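Local coordinates for protein 3-ketosteroid-delta4-5alpha-dehydrogenase (Rhodococcus jostii, PDB 4AT2) that probably introduces the C4-C5 double bond into 3-ketosteroids during steroid catabolism, using bound flavin-adenine dinucleotide as electron acceptor, at residues V406-G416 with K423-I431. Residues are numbered along the deposited sequence; the frame is centred on the assembly and turned at random. Where two conformers were deposited one is given.
Sequences VEVYNKHAAEG and KKSEWVKPI
At the edge of the Tyr-409 ring, near its plane, lies the carbonyl oxygen of Lys-429, 3.5 Å from CE2; water 1 sits at the edge too, in the ring plane, while Lys-423 NZ and Ile-431 CG1 approach the ring obliquely. The setting illustrates how a helix end is tied to the chain that doubles back along it: helix 401-413 closes in a Schellman motif with Gly-416, at positive phi, as its C' residue, and 423-431 returns toward strand 435-439. With CG anti to the backbone N (chi1 178°), the ring of Tyr-409 reaches across to the returning chain, where Lys-423 NZ donates to OH at 2.8 Å. That ammonium also forms a salt bridge with Glu-336, and Ile-324 of strand 324-326 touches the side chains of Tyr-409, Lys-423 and Ile-431. Water 1, 2.6 Å from Tyr-409 OH, links the hydroxyl to Lys-429 O. A phenylalanine in place of Tyr-409 would probably leave Lys-423 NZ and water 1 without the hydroxyl they share. One turn on, Ala-413 CB packs 3.6 Å from Val-428 CG1, and Pro-430 CG touches Ala-414. The Asn-410 amide spans the backbone of Ile-431 with two bonds: Ile-431 N gives its hydrogen to OD1 from above the plane of the Asn-410 carbonyl, and ND2 donates to Ile-431 O at 3.1 Å, in the plane of the Ile-431 carbonyl, on a lone pair. Both bonds resist rotation of this amide. At the far end of the contact, Ser-425 OG donates to a lone pair of Gly-416 O, 2.6 Å away and in the carbonyl plane.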
# COMPACT_ATOMS: atom_id res chain seq x y z
N VAL A 406 8.21 30.42 -8.97
CA VAL A 406 9.44 30.79 -9.67
C VAL A 406 10.12 31.98 -8.99
O VAL A 406 11.36 32.02 -8.90
CB VAL A 406 9.17 31.04 -11.17
CG1 VAL A 406 10.42 31.59 -11.86
CG2 VAL A 406 8.70 29.76 -11.84
N GLU A 407 9.33 32.93 -8.49
CA GLU A 407 9.91 34.10 -7.80
C GLU A 407 10.72 33.65 -6.57
O GLU A 407 11.86 34.09 -6.38
CB GLU A 407 8.83 35.10 -7.38
CG GLU A 407 8.33 35.98 -8.52
CD GLU A 407 7.03 36.69 -8.19
OE1 GLU A 407 6.62 36.71 -7.01
OE2 GLU A 407 6.41 37.23 -9.14
N VAL A 408 10.14 32.78 -5.76
CA VAL A 408 10.79 32.32 -4.52
C VAL A 408 12.00 31.45 -4.88
O VAL A 408 13.09 31.63 -4.32
CB VAL A 408 9.79 31.58 -3.60
CG1 VAL A 408 10.49 30.95 -2.38
CG2 VAL A 408 8.69 32.53 -3.16
N TYR A 409 11.83 30.57 -5.86
CA TYR A 409 12.93 29.72 -6.29
C TYR A 409 14.09 30.58 -6.75
O TYR A 409 15.25 30.35 -6.37
CB TYR A 409 12.49 28.78 -7.41
CG TYR A 409 13.62 27.90 -7.92
CD1 TYR A 409 13.96 26.73 -7.25
CD2 TYR A 409 14.35 28.25 -9.06
CE1 TYR A 409 14.99 25.92 -7.70
CE2 TYR A 409 15.38 27.45 -9.53
CZ TYR A 409 15.69 26.28 -8.84
OH TYR A 409 16.71 25.48 -9.28
N ASN A 410 13.78 31.57 -7.58
CA ASN A 410 14.82 32.42 -8.14
C ASN A 410 15.52 33.29 -7.11
O ASN A 410 16.72 33.54 -7.24
CB ASN A 410 14.26 33.31 -9.25
CG ASN A 410 14.10 32.57 -10.56
OD1 ASN A 410 14.39 31.38 -10.65
ND2 ASN A 410 13.64 33.29 -11.59
N LYS A 411 14.78 33.76 -6.11
CA LYS A 411 15.40 34.59 -5.07
C LYS A 411 16.53 33.81 -4.38
O LYS A 411 17.64 34.31 -4.19
CB LYS A 411 14.35 35.04 -4.05
CG LYS A 411 14.91 35.84 -2.89
CD LYS A 411 13.80 36.36 -1.98
CE LYS A 411 13.36 35.29 -0.99
NZ LYS A 411 12.06 34.66 -1.37
N HIS A 412 16.24 32.57 -4.03
CA HIS A 412 17.24 31.73 -3.38
C HIS A 412 18.24 31.18 -4.35
O HIS A 412 19.42 31.05 -4.03
CB HIS A 412 16.57 30.62 -2.58
CG HIS A 412 15.73 31.14 -1.44
ND1 HIS A 412 16.28 31.56 -0.28
CD2 HIS A 412 14.36 31.33 -1.33
CE1 HIS A 412 15.30 31.98 0.55
NE2 HIS A 412 14.12 31.85 -0.09
N ALA A 413 17.81 30.90 -5.58
CA ALA A 413 18.72 30.31 -6.57
C ALA A 413 19.83 31.28 -7.00
O ALA A 413 20.90 30.84 -7.43
CB ALA A 413 17.95 29.83 -7.79
N ALA A 414 19.58 32.57 -6.88
CA ALA A 414 20.59 33.59 -7.18
C ALA A 414 21.76 33.50 -6.18
O ALA A 414 22.86 34.02 -6.43
CB ALA A 414 19.98 34.99 -7.19
N GLU A 415 21.50 32.82 -5.07
CA GLU A 415 22.51 32.54 -4.03
C GLU A 415 22.95 31.07 -4.07
O GLU A 415 23.59 30.59 -3.13
CB GLU A 415 21.95 32.93 -2.65
CG GLU A 415 21.50 34.39 -2.57
CD GLU A 415 20.76 34.76 -1.29
OE1 GLU A 415 20.69 33.95 -0.34
OE2 GLU A 415 20.22 35.89 -1.24
N GLY A 416 22.61 30.36 -5.15
CA GLY A 416 22.95 28.93 -5.31
C GLY A 416 22.31 28.03 -4.28
O GLY A 416 22.82 26.95 -3.99
N LYS A 423 17.90 20.58 -3.67
CA LYS A 423 18.66 20.25 -4.87
C LYS A 423 20.10 20.76 -4.68
O LYS A 423 20.31 21.86 -4.16
CB LYS A 423 17.99 20.86 -6.11
CG LYS A 423 18.77 20.68 -7.41
CD LYS A 423 17.91 21.01 -8.62
CE LYS A 423 17.45 22.47 -8.61
NZ LYS A 423 16.47 22.69 -9.71
N LYS A 424 21.09 19.96 -5.08
CA LYS A 424 22.48 20.37 -4.96
C LYS A 424 22.77 21.68 -5.69
O LYS A 424 22.27 21.92 -6.79
CB LYS A 424 23.40 19.28 -5.48
CG LYS A 424 23.42 18.04 -4.58
CD LYS A 424 24.55 17.08 -4.98
CE LYS A 424 24.41 16.54 -6.40
NZ LYS A 424 23.12 15.81 -6.63
N SER A 425 23.62 22.49 -5.07
CA SER A 425 23.93 23.84 -5.54
C SER A 425 24.42 23.90 -6.99
O SER A 425 24.11 24.84 -7.71
CB SER A 425 24.94 24.48 -4.60
OG SER A 425 25.05 25.85 -4.89
N GLU A 426 25.15 22.87 -7.42
CA GLU A 426 25.63 22.79 -8.80
C GLU A 426 24.51 22.86 -9.85
O GLU A 426 24.74 23.26 -11.00
CB GLU A 426 26.46 21.51 -9.01
CG GLU A 426 25.90 20.27 -8.32
CD GLU A 426 26.55 19.97 -6.97
OE1 GLU A 426 26.56 20.85 -6.07
OE2 GLU A 426 27.04 18.82 -6.79
N TRP A 427 23.30 22.45 -9.46
CA TRP A 427 22.15 22.48 -10.37
C TRP A 427 21.21 23.64 -10.10
O TRP A 427 20.15 23.74 -10.72
CB TRP A 427 21.35 21.18 -10.25
CG TRP A 427 22.14 19.97 -10.67
CD1 TRP A 427 22.52 18.90 -9.88
CD2 TRP A 427 22.68 19.69 -12.00
NE1 TRP A 427 23.23 17.98 -10.61
CE2 TRP A 427 23.37 18.40 -11.89
CE3 TRP A 427 22.65 20.35 -13.23
CZ2 TRP A 427 24.00 17.82 -12.98
CZ3 TRP A 427 23.30 19.75 -14.32
CH2 TRP A 427 23.95 18.52 -14.19
N VAL A 428 21.58 24.50 -9.17
CA VAL A 428 20.68 25.59 -8.76
C VAL A 428 21.11 26.91 -9.38
O VAL A 428 22.21 27.40 -9.14
CB VAL A 428 20.65 25.72 -7.21
CG1 VAL A 428 19.87 26.95 -6.79
CG2 VAL A 428 20.04 24.47 -6.58
N LYS A 429 20.22 27.51 -10.18
CA LYS A 429 20.42 28.86 -10.68
C LYS A 429 19.06 29.39 -11.11
O LYS A 429 18.15 28.58 -11.34
CB LYS A 429 21.43 28.89 -11.84
CG LYS A 429 21.00 28.14 -13.08
CD LYS A 429 22.04 28.36 -14.17
CE LYS A 429 21.67 27.64 -15.46
NZ LYS A 429 22.72 27.97 -16.45
N PRO A 430 18.90 30.72 -11.18
CA PRO A 430 17.58 31.23 -11.52
C PRO A 430 17.07 30.74 -12.87
O PRO A 430 17.85 30.53 -13.81
CB PRO A 430 17.78 32.74 -11.55
CG PRO A 430 18.91 32.97 -10.59
CD PRO A 430 19.83 31.81 -10.81
N ILE A 431 15.76 30.52 -12.94
CA ILE A 431 15.10 30.25 -14.21
C ILE A 431 14.96 31.56 -14.97
O ILE A 431 14.39 32.53 -14.45
CB ILE A 431 13.72 29.61 -14.00
CG1 ILE A 431 13.86 28.31 -13.20
CG2 ILE A 431 13.05 29.34 -15.34
CD1 ILE A 431 12.54 27.78 -12.73
O HOH W 1 17.85 25.69 -11.64